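Local coordinates for protein E (Haemophilus influenzae, PDB 3ZH5) that acts as a multifunctional adhesin, binding host epithelial cells and the host proteins vitronectin, laminin and plasminogen, and so aids serum resistance and immune evasion, at residues K71-L80 against L116-C124. Numbering follows the deposited sequence.
Sequences KILNCANYHL and LYNAAQIIC
Cys75 and Cys124 both turn SG away from their own carbonyl carbon and beside the backbone N (chi1 near -65° in each), which brings the two sulfurs within bonding distance between hairpin and helix. The disulfide closes at 2.1 Å from Cys75 SG to Cys124 SG, and its chi3 of -85° is close to the relaxed right angle for such a bridge. Tyr78, whose backbone takes the left-handed helical conformation in the turn, sends its ring across to the helix. Ala120 CB sits over one face of that ring, 4.0 Å from the Tyr78 centroid and near the ring normal, a CH-pi contact. The Tyr117 ring meets it obliquely: Tyr78 CE2 lies 3.7 Å from Tyr117 CE2, and the two planes stand at 58°. At the far end Gln121 NE2 donates to Tyr78 OH over 2.9 Å; the N-H points almost straight at the oxygen and the hydroxyl lies in the amide plane, a single bond that ties the hydroxyl to the helix and helps fix the ring's direction. Deeper in, Leu73 presses CD2 against Cys124 SG (3.5 Å) and against Ala120 CB (3.7 Å), while Leu80 CD2 meets Leu116 CD1 at 3.6 Å. Two Asx turns, Asn74 OD1 with Ala76 N and Asn77 OD1 with His79 N, shape the connection carrying Cys75 and Tyr78. The hairpin of strands 64-74 and 79-88 is thus bolted near its turn to helix 115-128, which packs across the antiparallel sheet, with Ile123 also resting on Ile27 of strand 25-34 and Phe44 of strand 41-50.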
loop_
_atom_site.group_PDB
_atom_site.type_symbol
_atom_site.label_atom_id
_atom_site.label_comp_id
_atom_site.label_asym_id
_atom_site.label_seq_id
_atom_site.Cartn_x
_atom_site.Cartn_y
_atom_site.Cartn_z
ATOM N N LYS A 71 -4.844 3.611 -1.874
ATOM C CA LYS A 71 -5.759 3.713 -0.732
ATOM C C LYS A 71 -6.282 5.136 -0.535
ATOM O O LYS A 71 -5.570 6.091 -0.837
ATOM C CB LYS A 71 -5.019 3.318 0.557
ATOM C CG LYS A 71 -4.358 1.958 0.477
ATOM C CD LYS A 71 -5.388 0.814 0.432
ATOM C CE LYS A 71 -4.687 -0.495 0.795
ATOM N NZ LYS A 71 -5.517 -1.680 0.563
ATOM N N ILE A 72 -7.464 5.253 0.082
ATOM C CA ILE A 72 -7.967 6.504 0.550
ATOM C C ILE A 72 -8.381 6.291 1.981
ATOM O O ILE A 72 -9.205 5.390 2.305
ATOM C CB ILE A 72 -9.199 7.005 -0.263
ATOM C CG1 ILE A 72 -8.834 7.215 -1.736
ATOM C CG2 ILE A 72 -9.764 8.256 0.387
ATOM C CD1 ILE A 72 -10.001 7.446 -2.667
ATOM N N LEU A 73 -7.783 7.117 2.838
ATOM C CA LEU A 73 -8.055 7.111 4.263
ATOM C C LEU A 73 -8.822 8.334 4.730
ATOM O O LEU A 73 -8.428 9.469 4.465
ATOM C CB LEU A 73 -6.719 6.972 5.043
ATOM C CG LEU A 73 -6.772 7.159 6.554
ATOM C CD1 LEU A 73 -7.455 5.934 7.146
ATOM C CD2 LEU A 73 -5.330 7.327 7.118
ATOM N N ASN A 74 -9.884 8.106 5.494
ATOM C CA ASN A 74 -10.521 9.158 6.258
ATOM C C ASN A 74 -10.082 9.146 7.743
ATOM O O ASN A 74 -10.450 8.251 8.494
ATOM C CB ASN A 74 -12.031 9.029 6.146
ATOM C CG ASN A 74 -12.752 10.213 6.734
ATOM O OD1 ASN A 74 -12.130 11.122 7.289
ATOM N ND2 ASN A 74 -14.058 10.242 6.572
ATOM N N CYS A 75 -9.309 10.142 8.152
ATOM C CA CYS A 75 -8.723 10.192 9.495
ATOM C C CYS A 75 -9.760 10.445 10.573
ATOM O O CYS A 75 -9.489 10.221 11.751
ATOM C CB CYS A 75 -7.608 11.260 9.590
ATOM S SG CYS A 75 -6.177 10.807 8.644
ATOM N N ALA A 76 -10.942 10.913 10.197
ATOM C CA ALA A 76 -11.975 11.221 11.194
ATOM C C ALA A 76 -12.707 9.944 11.697
ATOM O O ALA A 76 -13.194 9.896 12.825
ATOM C CB ALA A 76 -12.978 12.205 10.620
ATOM N N ASN A 77 -12.806 8.929 10.857
ATOM C CA ASN A 77 -13.519 7.698 11.242
ATOM C C ASN A 77 -12.730 6.448 10.915
ATOM O O ASN A 77 -13.225 5.336 11.099
ATOM C CB ASN A 77 -14.908 7.657 10.601
ATOM C CG ASN A 77 -14.870 7.791 9.076
ATOM O OD1 ASN A 77 -13.825 7.621 8.436
ATOM N ND2 ASN A 77 -16.030 8.072 8.489
ATOM N N TYR A 78 -11.496 6.625 10.447
ATOM C CA TYR A 78 -10.634 5.508 10.074
ATOM C C TYR A 78 -11.302 4.548 9.069
ATOM O O TYR A 78 -11.093 3.331 9.110
ATOM C CB TYR A 78 -10.157 4.759 11.333
ATOM C CG TYR A 78 -8.896 5.318 11.993
ATOM C CD1 TYR A 78 -8.691 6.675 12.122
ATOM C CD2 TYR A 78 -7.920 4.458 12.516
ATOM C CE1 TYR A 78 -7.537 7.183 12.713
ATOM C CE2 TYR A 78 -6.773 4.944 13.111
ATOM C CZ TYR A 78 -6.591 6.317 13.214
ATOM O OH TYR A 78 -5.463 6.830 13.792
ATOM N N HIS A 79 -12.062 5.107 8.121
ATOM C CA HIS A 79 -12.443 4.342 6.936
ATOM C C HIS A 79 -11.304 4.368 5.954
ATOM O O HIS A 79 -10.703 5.433 5.705
ATOM C CB HIS A 79 -13.682 4.942 6.250
ATOM C CG HIS A 79 -14.957 4.743 7.010
ATOM N ND1 HIS A 79 -16.189 5.186 6.544
ATOM C CD2 HIS A 79 -15.193 4.181 8.219
ATOM C CE1 HIS A 79 -17.114 4.920 7.446
ATOM N NE2 HIS A 79 -16.535 4.305 8.473
ATOM N N LEU A 80 -11.037 3.212 5.370
ATOM C CA LEU A 80 -9.937 3.014 4.439
ATOM C C LEU A 80 -10.529 2.348 3.221
ATOM O O LEU A 80 -11.076 1.244 3.327
ATOM C CB LEU A 80 -8.885 2.047 5.001
ATOM C CG LEU A 80 -7.622 1.955 4.128
ATOM C CD1 LEU A 80 -6.867 3.257 4.185
ATOM C CD2 LEU A 80 -6.675 0.911 4.591
ATOM N N LEU A 116 -2.943 -2.176 8.769
ATOM C CA LEU A 116 -3.376 -0.943 8.146
ATOM C C LEU A 116 -3.769 0.109 9.183
ATOM O O LEU A 116 -3.681 1.320 8.914
ATOM C CB LEU A 116 -4.474 -1.230 7.135
ATOM C CG LEU A 116 -3.839 -1.745 5.839
ATOM C CD1 LEU A 116 -4.878 -2.197 4.813
ATOM C CD2 LEU A 116 -2.995 -0.650 5.264
ATOM N N TYR A 117 -4.151 -0.329 10.375
ATOM C CA TYR A 117 -4.418 0.619 11.435
ATOM C C TYR A 117 -3.147 1.381 11.784
ATOM O O TYR A 117 -3.221 2.582 11.998
ATOM C CB TYR A 117 -4.934 -0.112 12.656
ATOM C CG TYR A 117 -5.383 0.753 13.814
ATOM C CD1 TYR A 117 -4.480 1.171 14.787
ATOM C CD2 TYR A 117 -6.723 1.084 13.983
ATOM C CE1 TYR A 117 -4.896 1.921 15.867
ATOM C CE2 TYR A 117 -7.148 1.844 15.063
ATOM C CZ TYR A 117 -6.237 2.259 15.998
ATOM O OH TYR A 117 -6.648 3.014 17.084
ATOM N N ASN A 118 -1.991 0.694 11.835
ATOM C CA ASN A 118 -0.699 1.375 12.072
ATOM C C ASN A 118 -0.420 2.417 11.022
ATOM O O ASN A 118 0.092 3.531 11.319
ATOM C CB ASN A 118 0.452 0.321 12.137
ATOM C CG ASN A 118 1.841 0.928 12.443
ATOM O OD1 ASN A 118 2.798 0.696 11.681
ATOM N ND2 ASN A 118 1.970 1.657 13.574
ATOM N N ALA A 119 -0.771 2.095 9.780
ATOM C CA ALA A 119 -0.609 3.039 8.703
ATOM C C ALA A 119 -1.432 4.286 8.984
ATOM O O ALA A 119 -0.931 5.387 8.841
ATOM C CB ALA A 119 -1.000 2.464 7.359
ATOM N N ALA A 120 -2.680 4.109 9.399
ATOM C CA ALA A 120 -3.566 5.237 9.641
ATOM C C ALA A 120 -3.094 6.093 10.838
ATOM O O ALA A 120 -3.141 7.328 10.782
ATOM C CB ALA A 120 -4.978 4.767 9.833
ATOM N N GLN A 121 -2.605 5.453 11.892
ATOM C CA GLN A 121 -2.050 6.217 13.019
ATOM C C GLN A 121 -0.902 7.076 12.557
ATOM O O GLN A 121 -0.771 8.240 12.970
ATOM C CB GLN A 121 -1.543 5.268 14.129
ATOM C CG GLN A 121 -2.633 4.375 14.634
ATOM C CD GLN A 121 -3.119 4.768 16.016
ATOM O OE1 GLN A 121 -2.650 4.227 17.032
ATOM N NE2 GLN A 121 -4.078 5.700 16.066
ATOM N N ILE A 122 -0.044 6.522 11.710
ATOM C CA ILE A 122 1.115 7.277 11.257
ATOM C C ILE A 122 0.696 8.380 10.310
ATOM O O ILE A 122 1.145 9.520 10.436
ATOM C CB ILE A 122 2.082 6.391 10.533
ATOM C CG1 ILE A 122 2.664 5.372 11.556
ATOM C CG2 ILE A 122 3.247 7.190 9.926
ATOM C CD1 ILE A 122 3.603 4.316 10.982
ATOM N N ILE A 123 -0.163 8.039 9.350
ATOM C CA ILE A 123 -0.535 9.044 8.355
ATOM C C ILE A 123 -1.285 10.180 9.018
ATOM O O ILE A 123 -0.974 11.366 8.790
ATOM C CB ILE A 123 -1.354 8.470 7.204
ATOM C CG1 ILE A 123 -0.434 7.756 6.239
ATOM C CG2 ILE A 123 -2.057 9.620 6.390
ATOM C CD1 ILE A 123 -1.190 6.793 5.376
ATOM N N CYS A 124 -2.243 9.835 9.863
ATOM C CA CYS A 124 -3.080 10.851 10.470
ATOM C C CYS A 124 -2.293 11.738 11.417
ATOM O O CYS A 124 -2.504 12.939 11.440
ATOM C CB CYS A 124 -4.280 10.217 11.156
ATOM S SG CYS A 124 -5.327 9.356 9.911
#